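Plasmin and fibronectin-binding protein A (Streptococcus pneumoniae, PDB 4MR0) acts as a cell-wall-anchored, fibronectin-dependent adhesin and invasin that binds human fibronectin, plasmin, plasminogen and serum albumin. Local coordinates at residues N328-N333 against K365-H370; S117-G122 against Y152-T157. All coordinates share one frame; numbering follows the deposited sequence.

Contact 1 of 2, residues N328-N333 against K365-H370; sequences NVTIQN and KILNNH
T330 overlaps the start of the K365 side chain, with its OG1 3.8 Å from K365 CB. T330 CG2 is anti to the backbone N (OG1 at chi1 -59°). The methyl leans over K365 O and also meets L367 CD1 at 4.1 Å. Next along the same face, Q332 CB packs against L367 CB at 4.0 Å. The Q332 side chain then runs on extended. Its OE1 passes L367 CD1, while NE2 makes a weak hydrogen bond to D281. I331 and I366 point to the other, buried face and rest on I349. Beneath the side chains two parallel strands lie in register. K365 N donates to V329 O, and I331 N to K365 O. L367 N then bonds I331 O, and N333 N bonds L367 O at 2.9 Å. Beyond the strands N333 and N368 lie side by side with their amides nearly coplanar, 19° apart. One water donates to both, 3.1 Å from N333 OD1 and 2.6 Å from N368 OD1. N333 ND2 bonds D281 on the preceding strand, and N368 ND2 bonds G391 O on the following one. This is the stacking of successive coils in a right-handed parallel beta-helix. One face is aliphatic and buried. The outer face mixes L367 with polar T330, K365 and Q332. At the turn, water, D281 and G391 satisfy the exposed amides of N333 and N368.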
ATOM      1  N   ASN A 328      -5.036  13.804  -1.156  1.00 10.94           N
ATOM      2  CA  ASN A 328      -5.278  13.903   0.277  1.00 10.84           C
ATOM      3  C   ASN A 328      -5.767  12.561   0.829  1.00 10.85           C
ATOM      4  O   ASN A 328      -6.845  12.472   1.418  1.00  9.87           O
ATOM      5  CB  ASN A 328      -6.313  14.995   0.590  1.00 13.42           C
ATOM      6  CG  ASN A 328      -5.947  16.349  -0.013  1.00 17.01           C
ATOM      7  OD1 ASN A 328      -4.781  16.615  -0.315  1.00 18.24           O
ATOM      8  ND2 ASN A 328      -6.947  17.216  -0.173  1.00 17.07           N
ATOM      9  N   VAL A 329      -4.975  11.513   0.624  1.00  8.98           N
ATOM     10  CA  VAL A 329      -5.319  10.188   1.120  1.00 10.80           C
ATOM     11  C   VAL A 329      -4.385   9.898   2.286  1.00 10.66           C
ATOM     12  O   VAL A 329      -3.172  10.060   2.172  1.00 11.19           O
ATOM     13  CB  VAL A 329      -5.126   9.105   0.038  1.00 11.20           C
ATOM     14  CG1 VAL A 329      -5.575   7.747   0.576  1.00 12.06           C
ATOM     15  CG2 VAL A 329      -5.917   9.471  -1.213  1.00 11.90           C
ATOM     16  N   THR A 330      -4.954   9.476   3.410  1.00 10.86           N
ATOM     17  CA  THR A 330      -4.161   9.178   4.597  1.00 11.42           C
ATOM     18  C   THR A 330      -4.533   7.811   5.165  1.00 11.35           C
ATOM     19  O   THR A 330      -5.707   7.533   5.430  1.00 11.42           O
ATOM     20  CB  THR A 330      -4.386  10.226   5.734  1.00  9.71           C
ATOM     21  OG1 THR A 330      -4.040  11.537   5.274  1.00 10.86           O
ATOM     22  CG2 THR A 330      -3.510   9.891   6.953  1.00 10.41           C
ATOM     23  N   ILE A 331      -3.524   6.965   5.326  1.00 11.63           N
ATOM     24  CA  ILE A 331      -3.695   5.641   5.911  1.00 11.72           C
ATOM     25  C   ILE A 331      -2.919   5.799   7.212  1.00 10.99           C
ATOM     26  O   ILE A 331      -1.746   6.147   7.179  1.00 11.86           O
ATOM     27  CB  ILE A 331      -3.023   4.534   5.059  1.00 10.88           C
ATOM     28  CG1 ILE A 331      -3.416   4.687   3.586  1.00 10.92           C
ATOM     29  CG2 ILE A 331      -3.457   3.156   5.566  1.00  7.77           C
ATOM     30  CD1 ILE A 331      -4.910   4.552   3.317  1.00 11.12           C
ATOM     31  N   GLN A 332      -3.552   5.551   8.355  1.00 13.22           N
ATOM     32  CA  GLN A 332      -2.846   5.736   9.620  1.00 12.32           C
ATOM     33  C   GLN A 332      -3.308   4.842  10.754  1.00 13.38           C
ATOM     34  O   GLN A 332      -4.430   4.354  10.750  1.00 12.45           O
ATOM     35  CB  GLN A 332      -2.992   7.188  10.075  1.00 14.45           C
ATOM     36  CG  GLN A 332      -4.446   7.609  10.261  1.00 15.35           C
ATOM     37  CD  GLN A 332      -4.585   8.995  10.852  1.00 20.30           C
ATOM     38  OE1 GLN A 332      -3.826   9.906  10.517  1.00 21.36           O
ATOM     39  NE2 GLN A 332      -5.567   9.166  11.734  1.00 20.77           N
ATOM     40  N   ASN A 333      -2.417   4.650  11.723  1.00 12.41           N
ATOM     41  CA  ASN A 333      -2.695   3.861  12.922  1.00 15.04           C
ATOM     42  C   ASN A 333      -3.311   2.498  12.658  1.00 15.53           C
ATOM     43  O   ASN A 333      -4.092   1.992  13.470  1.00 14.73           O
ATOM     44  CB  ASN A 333      -3.614   4.658  13.853  1.00 17.11           C
ATOM     45  CG  ASN A 333      -3.166   6.101  14.015  1.00 18.91           C
ATOM     46  OD1 ASN A 333      -1.979   6.376  14.187  1.00 17.10           O
ATOM     47  ND2 ASN A 333      -4.118   7.032  13.962  1.00 17.30           N
ATOM     48  N   LYS A 365      -0.412  10.403   2.736  1.00 12.03           N
ATOM     49  CA  LYS A 365       0.242  10.267   4.027  1.00 13.07           C
ATOM     50  C   LYS A 365       0.029   8.877   4.594  1.00 11.43           C
ATOM     51  O   LYS A 365      -1.098   8.407   4.696  1.00 13.76           O
ATOM     52  CB  LYS A 365      -0.303  11.311   5.001  1.00 12.61           C
ATOM     53  CG  LYS A 365      -0.054  12.737   4.562  1.00 15.47           C
ATOM     54  CD  LYS A 365      -0.681  13.739   5.534  1.00 18.44           C
ATOM     55  CE  LYS A 365      -0.326  15.162   5.133  1.00 19.60           C
ATOM     56  NZ  LYS A 365      -1.126  16.160   5.891  1.00 27.46           N
ATOM     57  N   ILE A 366       1.123   8.226   4.961  1.00 10.60           N
ATOM     58  CA  ILE A 366       1.076   6.878   5.519  1.00 13.25           C
ATOM     59  C   ILE A 366       1.724   7.049   6.875  1.00 13.40           C
ATOM     60  O   ILE A 366       2.947   7.133   6.979  1.00 13.07           O
ATOM     61  CB  ILE A 366       1.866   5.912   4.619  1.00 13.52           C
ATOM     62  CG1 ILE A 366       1.173   5.847   3.249  1.00 16.06           C
ATOM     63  CG2 ILE A 366       1.964   4.543   5.267  1.00 10.38           C
ATOM     64  CD1 ILE A 366       1.927   5.078   2.190  1.00 18.46           C
ATOM     65  N   LEU A 367       0.881   7.095   7.905  1.00 14.37           N
ATOM     66  CA  LEU A 367       1.328   7.380   9.258  1.00 13.44           C
ATOM     67  C   LEU A 367       1.080   6.382  10.381  1.00 13.42           C
ATOM     68  O   LEU A 367       0.001   5.816  10.515  1.00 12.01           O
ATOM     69  CB  LEU A 367       0.705   8.704   9.687  1.00 12.42           C
ATOM     70  CG  LEU A 367       0.646   9.811   8.627  1.00 13.27           C
ATOM     71  CD1 LEU A 367      -0.248  10.939   9.134  1.00 14.55           C
ATOM     72  CD2 LEU A 367       2.053  10.332   8.328  1.00 12.86           C
ATOM     73  N   ASN A 368       2.103   6.207  11.201  1.00 14.01           N
ATOM     74  CA  ASN A 368       2.005   5.361  12.374  1.00 17.22           C
ATOM     75  C   ASN A 368       1.304   4.013  12.180  1.00 16.92           C
ATOM     76  O   ASN A 368       0.461   3.637  12.999  1.00 16.20           O
ATOM     77  CB  ASN A 368       1.288   6.164  13.462  1.00 19.86           C
ATOM     78  CG  ASN A 368       1.941   7.511  13.714  1.00 25.91           C
ATOM     79  OD1 ASN A 368       1.274   8.489  14.075  1.00 31.04           O
ATOM     80  ND2 ASN A 368       3.256   7.571  13.537  1.00 27.61           N
ATOM     81  N   ASN A 369       1.632   3.298  11.103  1.00 16.94           N
ATOM     82  CA  ASN A 369       1.038   1.980  10.856  1.00 17.28           C
ATOM     83  C   ASN A 369       2.045   0.904  11.240  1.00 18.31           C
ATOM     84  O   ASN A 369       3.241   1.180  11.363  1.00 19.28           O
ATOM     85  CB  ASN A 369       0.696   1.785   9.373  1.00 16.63           C
ATOM     86  CG  ASN A 369      -0.264   2.827   8.852  1.00 15.21           C
ATOM     87  OD1 ASN A 369       0.128   3.760   8.134  1.00 16.07           O
ATOM     88  ND2 ASN A 369      -1.530   2.686   9.215  1.00 12.60           N
ATOM     89  N   HIS A 370       1.561  -0.323  11.420  1.00 17.18           N
ATOM     90  CA  HIS A 370       2.433  -1.450  11.742  1.00 17.30           C
ATOM     91  C   HIS A 370       2.333  -2.458  10.592  1.00 17.84           C
ATOM     92  O   HIS A 370       1.299  -3.096  10.403  1.00 17.87           O
ATOM     93  CB  HIS A 370       2.003  -2.121  13.053  1.00 17.85           C
ATOM     94  CG  HIS A 370       2.892  -3.252  13.474  1.00 21.48           C
ATOM     95  ND1 HIS A 370       2.692  -3.962  14.638  1.00 22.18           N
ATOM     96  CD2 HIS A 370       3.990  -3.792  12.889  1.00 20.64           C
ATOM     97  CE1 HIS A 370       3.627  -4.890  14.754  1.00 21.36           C
ATOM     98  NE2 HIS A 370       4.427  -4.808  13.705  1.00 21.53           N
TER
HETATM   99  O   HOH W   1      -1.064   9.141  13.193  1.00 40.24           O

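Contact 2 of 2, residues S117-G122 against Y152-T157; sequences SVKDYG and YFPEGT
V118 sets its CG1 methyl over one face of the F153 ring. This CH-pi contact puts the methyl 3.7 Å from the ring centroid and 16° off the ring normal. The V118 and F153 side chains cross at about a right angle. The other methyl, CG2, meets the F153 ring at CD2 (3.9 Å) and, less closely, P154 CD at 4.1 Å.

P154 also packs against S117 and K119. Its CG lies 3.6 Å from S117 OG and 3.8 Å from K119 CG. The K119 chain slides past the proline ring in the opposite direction.

One direct hydrogen bond joins the backbones. V118 N donates to Y152 O at 3.1 Å, where S117 and Y152 form a short parallel bridge. Within 117-122, K119 N donates to S117 OG at 3.1 Å, making an ST turn. S117 OG is anti to its own backbone N (chi1 170°), which carries it forward to K119 N. The ST turn overlaps the start of the 3-10 segment 118-120.

A water adds a polar link. K119 NZ donates to it at 2.8 Å, and the water donates to E155 O. The lysine chain bends at chi2, chi3 and chi4, bringing its amine to the water that E155 O also holds.

The contact belongs to the N-terminal end of the beta-helix. Strand 116-117 lies along strand 150-153, which pairs in turn with strand 170-174. F153 also packs on I135 of helix 132-143 and on L172 and L174. Y121 rests on the same helix, and V118 and K119 touch Y158 of strand 156-160.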
ATOM      1  N   SER A 117     -31.517   0.758  11.698  1.00 29.05           N
ATOM      2  CA  SER A 117     -30.889  -0.546  11.850  1.00 26.53           C
ATOM      3  C   SER A 117     -31.156  -1.328  10.573  1.00 25.30           C
ATOM      4  O   SER A 117     -32.250  -1.258  10.020  1.00 25.11           O
ATOM      5  CB  SER A 117     -31.484  -1.301  13.039  1.00 26.76           C
ATOM      6  OG  SER A 117     -31.031  -2.646  13.048  1.00 26.64           O
ATOM      7  N   VAL A 118     -30.159  -2.061  10.087  1.00 24.24           N
ATOM      8  CA  VAL A 118     -30.361  -2.845   8.877  1.00 24.80           C
ATOM      9  C   VAL A 118     -31.404  -3.933   9.129  1.00 26.24           C
ATOM     10  O   VAL A 118     -31.950  -4.509   8.188  1.00 24.17           O
ATOM     11  CB  VAL A 118     -29.054  -3.504   8.401  1.00 25.51           C
ATOM     12  CG1 VAL A 118     -28.096  -2.437   7.867  1.00 23.65           C
ATOM     13  CG2 VAL A 118     -28.412  -4.269   9.548  1.00 23.60           C
ATOM     14  N   LYS A 119     -31.672  -4.213  10.403  1.00 26.91           N
ATOM     15  CA  LYS A 119     -32.665  -5.225  10.776  1.00 29.50           C
ATOM     16  C   LYS A 119     -34.060  -4.693  10.456  1.00 28.67           C
ATOM     17  O   LYS A 119     -34.990  -5.460  10.203  1.00 28.46           O
ATOM     18  CB  LYS A 119     -32.569  -5.547  12.274  1.00 31.26           C
ATOM     19  CG  LYS A 119     -31.182  -5.974  12.734  1.00 34.32           C
ATOM     20  CD  LYS A 119     -30.721  -7.244  12.037  1.00 36.52           C
ATOM     21  CE  LYS A 119     -31.074  -8.494  12.829  1.00 38.65           C
ATOM     22  NZ  LYS A 119     -30.202  -8.641  14.030  1.00 40.82           N
ATOM     23  N   ASP A 120     -34.188  -3.369  10.470  1.00 27.83           N
ATOM     24  CA  ASP A 120     -35.453  -2.710  10.174  1.00 28.41           C
ATOM     25  C   ASP A 120     -35.938  -3.048   8.774  1.00 28.03           C
ATOM     26  O   ASP A 120     -37.127  -2.915   8.470  1.00 27.41           O
ATOM     27  CB  ASP A 120     -35.296  -1.192  10.282  1.00 30.76           C
ATOM     28  CG  ASP A 120     -35.116  -0.720  11.709  1.00 34.10           C
ATOM     29  OD1 ASP A 120     -34.732  -1.542  12.570  1.00 35.25           O
ATOM     30  OD2 ASP A 120     -35.349   0.481  11.964  1.00 35.84           O
ATOM     31  N   TYR A 121     -35.019  -3.488   7.921  1.00 26.84           N
ATOM     32  CA  TYR A 121     -35.375  -3.803   6.549  1.00 26.83           C
ATOM     33  C   TYR A 121     -35.302  -5.276   6.182  1.00 26.76           C
ATOM     34  O   TYR A 121     -35.286  -5.629   5.002  1.00 28.54           O
ATOM     35  CB  TYR A 121     -34.516  -2.970   5.595  1.00 26.50           C
ATOM     36  CG  TYR A 121     -34.593  -1.492   5.898  1.00 25.51           C
ATOM     37  CD1 TYR A 121     -33.830  -0.935   6.923  1.00 25.21           C
ATOM     38  CD2 TYR A 121     -35.463  -0.658   5.191  1.00 26.74           C
ATOM     39  CE1 TYR A 121     -33.930   0.417   7.240  1.00 27.37           C
ATOM     40  CE2 TYR A 121     -35.571   0.696   5.502  1.00 27.45           C
ATOM     41  CZ  TYR A 121     -34.802   1.224   6.527  1.00 27.33           C
ATOM     42  OH  TYR A 121     -34.902   2.557   6.847  1.00 30.93           O
ATOM     43  N   GLY A 122     -35.264  -6.140   7.192  1.00 27.12           N
ATOM     44  CA  GLY A 122     -35.240  -7.564   6.921  1.00 26.27           C
ATOM     45  C   GLY A 122     -33.915  -8.285   7.053  1.00 26.36           C
ATOM     46  O   GLY A 122     -33.846  -9.492   6.813  1.00 25.28           O
ATOM     47  N   TYR A 152     -27.089   1.498  11.202  1.00 23.79           N
ATOM     48  CA  TYR A 152     -26.422   0.692  12.220  1.00 24.05           C
ATOM     49  C   TYR A 152     -26.522  -0.811  11.978  1.00 23.11           C
ATOM     50  O   TYR A 152     -27.518  -1.301  11.446  1.00 24.94           O
ATOM     51  CB  TYR A 152     -26.996   1.024  13.600  1.00 24.44           C
ATOM     52  CG  TYR A 152     -26.331   0.275  14.733  1.00 26.22           C
ATOM     53  CD1 TYR A 152     -25.010   0.548  15.096  1.00 27.33           C
ATOM     54  CD2 TYR A 152     -27.017  -0.718  15.435  1.00 26.85           C
ATOM     55  CE1 TYR A 152     -24.387  -0.152  16.130  1.00 28.06           C
ATOM     56  CE2 TYR A 152     -26.403  -1.427  16.472  1.00 28.63           C
ATOM     57  CZ  TYR A 152     -25.091  -1.139  16.811  1.00 29.30           C
ATOM     58  OH  TYR A 152     -24.480  -1.848  17.823  1.00 32.15           O
ATOM     59  N   PHE A 153     -25.476  -1.531  12.373  1.00 21.31           N
ATOM     60  CA  PHE A 153     -25.417  -2.978  12.226  1.00 21.02           C
ATOM     61  C   PHE A 153     -25.247  -3.643  13.592  1.00 21.91           C
ATOM     62  O   PHE A 153     -24.182  -3.546  14.206  1.00 19.70           O
ATOM     63  CB  PHE A 153     -24.230  -3.410  11.350  1.00 20.30           C
ATOM     64  CG  PHE A 153     -24.380  -3.083   9.886  1.00 19.63           C
ATOM     65  CD1 PHE A 153     -24.257  -1.772   9.431  1.00 21.13           C
ATOM     66  CD2 PHE A 153     -24.601  -4.096   8.961  1.00 19.19           C
ATOM     67  CE1 PHE A 153     -24.350  -1.474   8.068  1.00 20.01           C
ATOM     68  CE2 PHE A 153     -24.695  -3.814   7.593  1.00 21.51           C
ATOM     69  CZ  PHE A 153     -24.570  -2.504   7.148  1.00 19.60           C
ATOM     70  N   PRO A 154     -26.301  -4.313  14.091  1.00 23.22           N
ATOM     71  CA  PRO A 154     -26.242  -4.998  15.388  1.00 23.69           C
ATOM     72  C   PRO A 154     -25.326  -6.220  15.281  1.00 24.48           C
ATOM     73  O   PRO A 154     -24.924  -6.605  14.181  1.00 24.50           O
ATOM     74  CB  PRO A 154     -27.697  -5.410  15.631  1.00 24.35           C
ATOM     75  CG  PRO A 154     -28.477  -4.341  14.908  1.00 26.09           C
ATOM     76  CD  PRO A 154     -27.693  -4.200  13.621  1.00 23.91           C
ATOM     77  N   GLU A 155     -25.003  -6.831  16.416  1.00 24.77           N
ATOM     78  CA  GLU A 155     -24.158  -8.018  16.424  1.00 24.61           C
ATOM     79  C   GLU A 155     -24.741  -9.034  15.450  1.00 24.37           C
ATOM     80  O   GLU A 155     -25.962  -9.160  15.335  1.00 24.68           O
ATOM     81  CB  GLU A 155     -24.122  -8.643  17.820  1.00 27.77           C
ATOM     82  CG  GLU A 155     -23.229  -9.866  17.910  1.00 33.31           C
ATOM     83  CD  GLU A 155     -23.334 -10.577  19.248  1.00 38.93           C
ATOM     84  OE1 GLU A 155     -23.511  -9.887  20.279  1.00 39.34           O
ATOM     85  OE2 GLU A 155     -23.222 -11.824  19.270  1.00 40.84           O
ATOM     86  N   GLY A 156     -23.872  -9.760  14.752  1.00 24.25           N
ATOM     87  CA  GLY A 156     -24.342 -10.754  13.807  1.00 24.17           C
ATOM     88  C   GLY A 156     -23.433 -10.920  12.610  1.00 24.51           C
ATOM     89  O   GLY A 156     -22.385 -10.285  12.521  1.00 25.22           O
ATOM     90  N   THR A 157     -23.829 -11.792  11.690  1.00 25.11           N
ATOM     91  CA  THR A 157     -23.052 -12.024  10.479  1.00 24.89           C
ATOM     92  C   THR A 157     -23.984 -11.756   9.309  1.00 23.45           C
ATOM     93  O   THR A 157     -24.992 -12.436   9.136  1.00 23.69           O
ATOM     94  CB  THR A 157     -22.521 -13.462  10.417  1.00 24.49           C
ATOM     95  OG1 THR A 157     -21.732 -13.718  11.582  1.00 30.62           O
ATOM     96  CG2 THR A 157     -21.652 -13.658   9.188  1.00 25.33           C
TER
HETATM   97  O   HOH W   2     -28.211 -10.626  14.167  1.00 33.64           O

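From the N terminus, the chain first meets contact 2. Residues 117-122 lead toward helix 132-143, and the chain returns at 152-157, closing a loop that includes this helix. It then winds through many further strands before contact 1 opens. There 328-333 is followed by an excursion with no helix, and 365-370 closes it one coil later. The two loops are in series; they neither nest nor cross. The centres of contact 1 and contact 2 are about 30 Å apart. The nearest atoms of contact 1 and contact 2 are about 21 Å apart. Contact 2 ties the first strand to the N-terminal end of the beta-helix. Contact 1 joins repeats PbH1 2 and PbH1 3 nearer the middle of the chain.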